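Local coordinates for probable hydrolase (Pseudomonas aeruginosa, PDB 7AL6), which is of unknown function but has the alpha/beta hydrolase fold and is probably a hydrolase, perhaps a lipolytic one, at residues Y80-D83 with V84-A88; A182-L185 with A186-G189; L213-A216 with H217-F221. All coordinates share one frame; numbering follows the deposited sequence.

Overall arrangement
Contacts 1 and 2 lie wholly within helices, while contact 3 spans the step from a loop into helix 215-223. They follow one another along the chain without touching. Contact 1 lies in helix 77-91, set against the central sheet, where Tyr80 packs on Met103, next to the presumed nucleophile Ser102, which it does not touch. Contact 2 closes helix 179-189. Contacts 2 and 3 sit on opposite sides of the chain's centre, about 33 Å apart between contact centres, whereas contact 1 is about 24 Å from contact 2 and 21 Å from contact 3 on the same measure. In the four-chain assembly, contacts 1 and 3 meet the second subunit and contact 2 the third.

Contact 1. Residues Y80-D83 with V84-A88; sequences YALD and VLMVA
From Tyr80 to Val87 the backbone is regular alpha helix: Val84 N donates to Tyr80 O at 3.0 Å, Leu85 N to Ala81 O at 3.1 Å, Met86 N to Leu82 O at 2.9 Å and Val87 N to Asp83 O at 2.9 Å. The one apolar meeting of side chains joins Leu82 and Met86, a turn apart, with Leu82 CD1 lying 4.1 Å from Met86 SD. Leu82 CG stands anti to its own N (chi1 178°), which swings the isopropyl end along the helix to the thioether, and the two chains slant across one another. On the buried side, Val84 CG2 rests 3.3 Å from Tyr80 O, and Val87 CG2 sits equally close to Asp83 O. Asp83 turns its carboxylate elsewhere: OD2 forms a salt bridge with Arg69, and OD1 takes a hydrogen bond from His14, so both oxygens are satisfied.

The helix is thus two-sided. Val84 and Val87 pack on strand 28-33, while Leu82 and Met86 meet Gln149 and Leu150 of the second subunit. Helix 77-91 connects strand 53-58 to strand 96-101, the strand leading to the presumed nucleophile elbow, as in the alpha/beta hydrolase fold.

Contact 2. Residues A182-L185 with A186-G189; sequences AELL and AQRG
Gln187 lies across the helical turn that Glu183 and Leu184 begin, with its CG 3.3 Å from Glu183 O. Gln187 CG is anti to its own carbonyl carbon (chi1 -64°), which lays the aliphatic part back over the preceding carbonyls. From there the chain extends until OE1 comes 4.2 Å from Leu184 CD2, a loose approach of amide to methyl. The far end of the amide is held from outside, since NE2 donates to Gln4 O of the third subunit, and Leu3 of that subunit packs on Glu183, Leu184 and Gln187. Ala186 contributes just a methyl, 3.3 Å from Ala182 O, which is also the acceptor for Ala186 N at 2.9 Å. Leu184 and Leu185 point away from this turn and both reach Leu267 on helix 265-268.

Arg188 leaves the helix roughly at right angles to Gln187. With CG anti to N and the chain straight as far as NE, its guanidinium is carried off the helix to form salt bridges with Asp59 through NE and Glu7 through NH2.

The backbone changes its bonding here as well. Gln187 N divides itself between Glu183 O at 3.2 Å and Leu184 O at 3.3 Å, and Arg188 N bonds Leu185 O at 3.3 Å, standing well above that carbonyl's plane. The chemistry implies a helix finishing in a 3-10-like turn, the charge of its buried arginine balanced by two carboxylates and its glutamine committed to the subunit interface.

Contact 3. Residues L213-A216 with H217-F221; sequences LTQA and HALNF
A capping box opens helix 215-223, with Thr214 at the N-cap and His217 three residues on. Thr214 OG1 accepts from His217 N at 3.1 Å and along a nearly straight line (168°). In return, Thr214 N donates to His217 ND1 at 3.2 Å, reaching it at a tilt from the imidazole plane. The hydroxyl also lies 2.8 Å from ND1, in a hydrogen bond that either partner could donate. If ND1 accepts from both N and OG1 of Thr214, the two share its one lone pair. Thr214 makes this possible by putting OG1 between its backbone N and carbonyl carbon (chi1 75°), which faces the hydroxyl into the first turn. Leu213 closes in from the loop side, crossing the histidine at a slant with its CB 3.8 Å from His217 CB.

Beside the box, Gln215 and Leu219, one turn apart, run alongside each other in the same direction, and Gln215 CG meets Leu219 CD1. Ala216 O is gripped twice by Asn220. The backbone N and the side-chain ND2 both lie 3.0 Å from it, on opposite faces of the carbonyl plane, and the carbonyl oxygen sits almost in the plane of the Asn220 amide.

The cap is supported from outside as well. Glu134 accepts from Gln215 N through OE2, and Thr214 and His217 pack on His217 and Thr214 of the second subunit, a reciprocal pairing in which the two copies of the box meet.

The first-turn N-H groups of His217 and Gln215 thus both have acceptors, the threonine hydroxyl for one and for the other a carboxylate, whose charge would suit the positive end of the helix dipole. The histidine, its rotation fixed through ND1, takes part in the cap and also packs on Thr214 of the second subunit.

Contact 1. Residues Y80-D83 with V84-A88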
# COMPACT_ATOMS: atom_id res chain seq x y z
N TYR A 80 -4.10 -9.25 15.78
CA TYR A 80 -3.06 -8.89 16.74
C TYR A 80 -2.22 -10.11 17.13
O TYR A 80 -1.00 -10.00 17.32
CB TYR A 80 -3.65 -8.27 18.00
CG TYR A 80 -4.35 -6.92 17.87
CD1 TYR A 80 -3.69 -5.81 17.32
CD2 TYR A 80 -5.66 -6.76 18.32
CE1 TYR A 80 -4.36 -4.58 17.22
CE2 TYR A 80 -6.33 -5.55 18.21
CZ TYR A 80 -5.65 -4.46 17.66
OH TYR A 80 -6.32 -3.27 17.56
N ALA A 81 -2.87 -11.27 17.28
CA ALA A 81 -2.14 -12.48 17.67
C ALA A 81 -1.12 -12.85 16.63
O ALA A 81 0.02 -13.21 16.96
CB ALA A 81 -3.13 -13.64 17.87
N LEU A 82 -1.51 -12.82 15.35
CA LEU A 82 -0.55 -13.09 14.29
C LEU A 82 0.63 -12.11 14.36
O LEU A 82 1.79 -12.52 14.26
CB LEU A 82 -1.26 -13.04 12.93
CG LEU A 82 -0.34 -13.28 11.71
CD1 LEU A 82 0.37 -14.65 11.78
CD2 LEU A 82 -1.06 -13.14 10.41
N ASP A 83 0.34 -10.80 14.53
CA ASP A 83 1.42 -9.80 14.62
C ASP A 83 2.43 -10.15 15.71
O ASP A 83 3.64 -10.07 15.51
CB ASP A 83 0.86 -8.40 14.91
CG ASP A 83 -0.00 -7.87 13.78
OD1 ASP A 83 0.02 -8.42 12.66
OD2 ASP A 83 -0.66 -6.86 14.02
N VAL A 84 1.93 -10.53 16.89
CA VAL A 84 2.82 -10.84 18.02
C VAL A 84 3.69 -12.04 17.69
O VAL A 84 4.90 -12.04 17.93
CB VAL A 84 1.97 -11.06 19.28
CG1 VAL A 84 2.83 -11.52 20.43
CG2 VAL A 84 1.25 -9.75 19.66
N LEU A 85 3.11 -13.07 17.08
CA LEU A 85 3.84 -14.29 16.67
C LEU A 85 4.95 -13.91 15.67
O LEU A 85 6.04 -14.37 15.80
CB LEU A 85 2.84 -15.26 16.05
CG LEU A 85 3.41 -16.59 15.59
CD1 LEU A 85 4.07 -17.32 16.73
CD2 LEU A 85 2.35 -17.45 14.95
N MET A 86 4.65 -13.05 14.72
CA MET A 86 5.62 -12.58 13.71
C MET A 86 6.69 -11.72 14.38
O MET A 86 7.79 -11.73 13.90
CB MET A 86 4.91 -11.90 12.55
CG MET A 86 4.13 -12.90 11.76
SD MET A 86 3.40 -12.29 10.30
CE MET A 86 3.75 -13.61 9.15
N VAL A 87 6.35 -10.95 15.41
CA VAL A 87 7.34 -10.14 16.15
C VAL A 87 8.35 -11.10 16.77
O VAL A 87 9.52 -10.90 16.60
CB VAL A 87 6.70 -9.24 17.22
CG1 VAL A 87 7.73 -8.83 18.25
CG2 VAL A 87 6.03 -8.03 16.62
N ALA A 88 7.89 -12.16 17.42
CA ALA A 88 8.79 -13.17 17.98
C ALA A 88 9.67 -13.80 16.91
O ALA A 88 10.89 -13.93 17.10
CB ALA A 88 7.99 -14.26 18.72

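Contact 2. Residues A182-L185 with A186-G189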
# COMPACT_ATOMS: atom_id res chain seq x y z
N ALA A 182 -2.47 9.18 32.16
CA ALA A 182 -2.90 9.80 30.91
C ALA A 182 -1.77 10.60 30.27
O ALA A 182 -1.57 10.53 29.05
CB ALA A 182 -4.13 10.65 31.16
N GLU A 183 -0.97 11.30 31.09
CA GLU A 183 0.24 11.96 30.61
C GLU A 183 1.22 10.97 29.99
O GLU A 183 1.81 11.24 28.93
CB GLU A 183 0.94 12.72 31.76
CG GLU A 183 0.11 13.90 32.25
CD GLU A 183 0.75 14.71 33.39
OE1 GLU A 183 1.83 14.35 33.89
OE2 GLU A 183 0.11 15.70 33.79
N LEU A 184 1.49 9.85 30.68
CA LEU A 184 2.44 8.87 30.16
C LEU A 184 1.97 8.31 28.82
O LEU A 184 2.72 8.25 27.85
CB LEU A 184 2.64 7.77 31.21
CG LEU A 184 3.47 8.19 32.42
CD1 LEU A 184 3.32 7.18 33.56
CD2 LEU A 184 4.91 8.36 32.05
N LEU A 185 0.71 7.93 28.73
CA LEU A 185 0.19 7.46 27.46
C LEU A 185 0.23 8.54 26.38
O LEU A 185 0.47 8.22 25.21
CB LEU A 185 -1.22 6.95 27.66
CG LEU A 185 -1.31 5.65 28.48
CD1 LEU A 185 -2.74 5.45 28.90
CD2 LEU A 185 -0.80 4.46 27.68
N ALA A 186 -0.00 9.82 26.75
CA ALA A 186 0.01 10.93 25.80
C ALA A 186 1.38 11.14 25.16
O ALA A 186 1.45 11.61 24.02
CB ALA A 186 -0.41 12.24 26.48
N GLN A 187 2.45 10.81 25.84
CA GLN A 187 3.83 11.00 25.33
C GLN A 187 4.04 10.17 24.05
O GLN A 187 4.84 10.57 23.26
CB GLN A 187 4.85 10.65 26.40
CG GLN A 187 4.76 11.59 27.59
CD GLN A 187 6.07 11.69 28.31
OE1 GLN A 187 6.50 10.77 28.98
NE2 GLN A 187 6.73 12.82 28.15
N ARG A 188 3.40 9.01 23.96
CA ARG A 188 3.49 8.08 22.82
C ARG A 188 2.21 8.05 22.00
O ARG A 188 2.25 7.46 20.96
CB ARG A 188 3.79 6.68 23.39
CG ARG A 188 4.56 5.76 22.47
CD ARG A 188 4.96 4.43 23.08
NE ARG A 188 5.50 3.55 22.08
CZ ARG A 188 6.78 3.34 21.87
NH1 ARG A 188 7.68 3.89 22.65
NH2 ARG A 188 7.15 2.54 20.90
N GLY A 189 1.12 8.68 22.44
CA GLY A 189 -0.18 8.58 21.77
C GLY A 189 -0.65 9.83 21.05
O GLY A 189 -1.66 9.79 20.43

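Contact 3. Residues L213-A216 with H217-F221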
# COMPACT_ATOMS: atom_id res chain seq x y z
N LEU A 213 -16.63 -13.97 18.98
CA LEU A 213 -16.42 -15.31 19.54
C LEU A 213 -17.65 -15.62 20.39
O LEU A 213 -18.12 -14.74 21.06
CB LEU A 213 -15.19 -15.33 20.43
CG LEU A 213 -13.84 -15.11 19.77
CD1 LEU A 213 -12.77 -15.05 20.82
CD2 LEU A 213 -13.55 -16.19 18.78
N THR A 214 -18.18 -16.83 20.34
CA THR A 214 -19.23 -17.22 21.27
C THR A 214 -18.62 -17.46 22.64
O THR A 214 -17.41 -17.61 22.79
CB THR A 214 -19.95 -18.48 20.81
OG1 THR A 214 -19.10 -19.62 21.05
CG2 THR A 214 -20.28 -18.40 19.34
N GLN A 215 -19.50 -17.52 23.64
CA GLN A 215 -19.05 -17.88 24.98
C GLN A 215 -18.28 -19.18 24.99
O GLN A 215 -17.28 -19.31 25.70
CB GLN A 215 -20.25 -17.98 25.95
CG GLN A 215 -19.84 -18.32 27.37
CD GLN A 215 -20.91 -18.00 28.43
OE1 GLN A 215 -20.75 -17.08 29.26
NE2 GLN A 215 -22.00 -18.75 28.41
N ALA A 216 -18.72 -20.17 24.21
CA ALA A 216 -17.99 -21.43 24.16
C ALA A 216 -16.62 -21.26 23.50
O ALA A 216 -15.63 -21.88 23.93
CB ALA A 216 -18.83 -22.48 23.41
N HIS A 217 -16.51 -20.45 22.45
CA HIS A 217 -15.19 -20.14 21.90
C HIS A 217 -14.25 -19.60 22.97
O HIS A 217 -13.16 -20.13 23.20
CB HIS A 217 -15.30 -19.12 20.75
CG HIS A 217 -15.83 -19.70 19.49
ND1 HIS A 217 -17.13 -19.55 19.08
CD2 HIS A 217 -15.22 -20.46 18.54
CE1 HIS A 217 -17.31 -20.18 17.93
NE2 HIS A 217 -16.15 -20.72 17.57
N ALA A 218 -14.68 -18.53 23.65
CA ALA A 218 -13.85 -17.90 24.67
C ALA A 218 -13.44 -18.87 25.77
O ALA A 218 -12.29 -18.84 26.23
CB ALA A 218 -14.58 -16.71 25.29
N LEU A 219 -14.37 -19.69 26.25
CA LEU A 219 -14.03 -20.59 27.35
C LEU A 219 -13.09 -21.70 26.88
O LEU A 219 -12.20 -22.13 27.62
CB LEU A 219 -15.33 -21.16 27.98
CG LEU A 219 -16.25 -20.17 28.70
CD1 LEU A 219 -17.56 -20.80 29.23
CD2 LEU A 219 -15.55 -19.47 29.85
N ASN A 220 -13.23 -22.15 25.65
CA ASN A 220 -12.34 -23.17 25.06
C ASN A 220 -10.92 -22.60 24.95
O ASN A 220 -10.01 -23.33 25.23
CB ASN A 220 -12.88 -23.69 23.74
CG ASN A 220 -13.71 -24.94 23.90
OD1 ASN A 220 -13.17 -26.02 24.01
ND2 ASN A 220 -15.01 -24.82 23.95
N PHE A 221 -10.75 -21.34 24.56
CA PHE A 221 -9.42 -20.71 24.46
C PHE A 221 -8.79 -20.65 25.85
O PHE A 221 -7.68 -21.03 25.97
CB PHE A 221 -9.51 -19.33 23.81
CG PHE A 221 -9.42 -19.36 22.31
CD1 PHE A 221 -8.21 -19.52 21.68
CD2 PHE A 221 -10.55 -19.26 21.53
CE1 PHE A 221 -8.13 -19.57 20.30
CE2 PHE A 221 -10.47 -19.31 20.15
CZ PHE A 221 -9.26 -19.48 19.54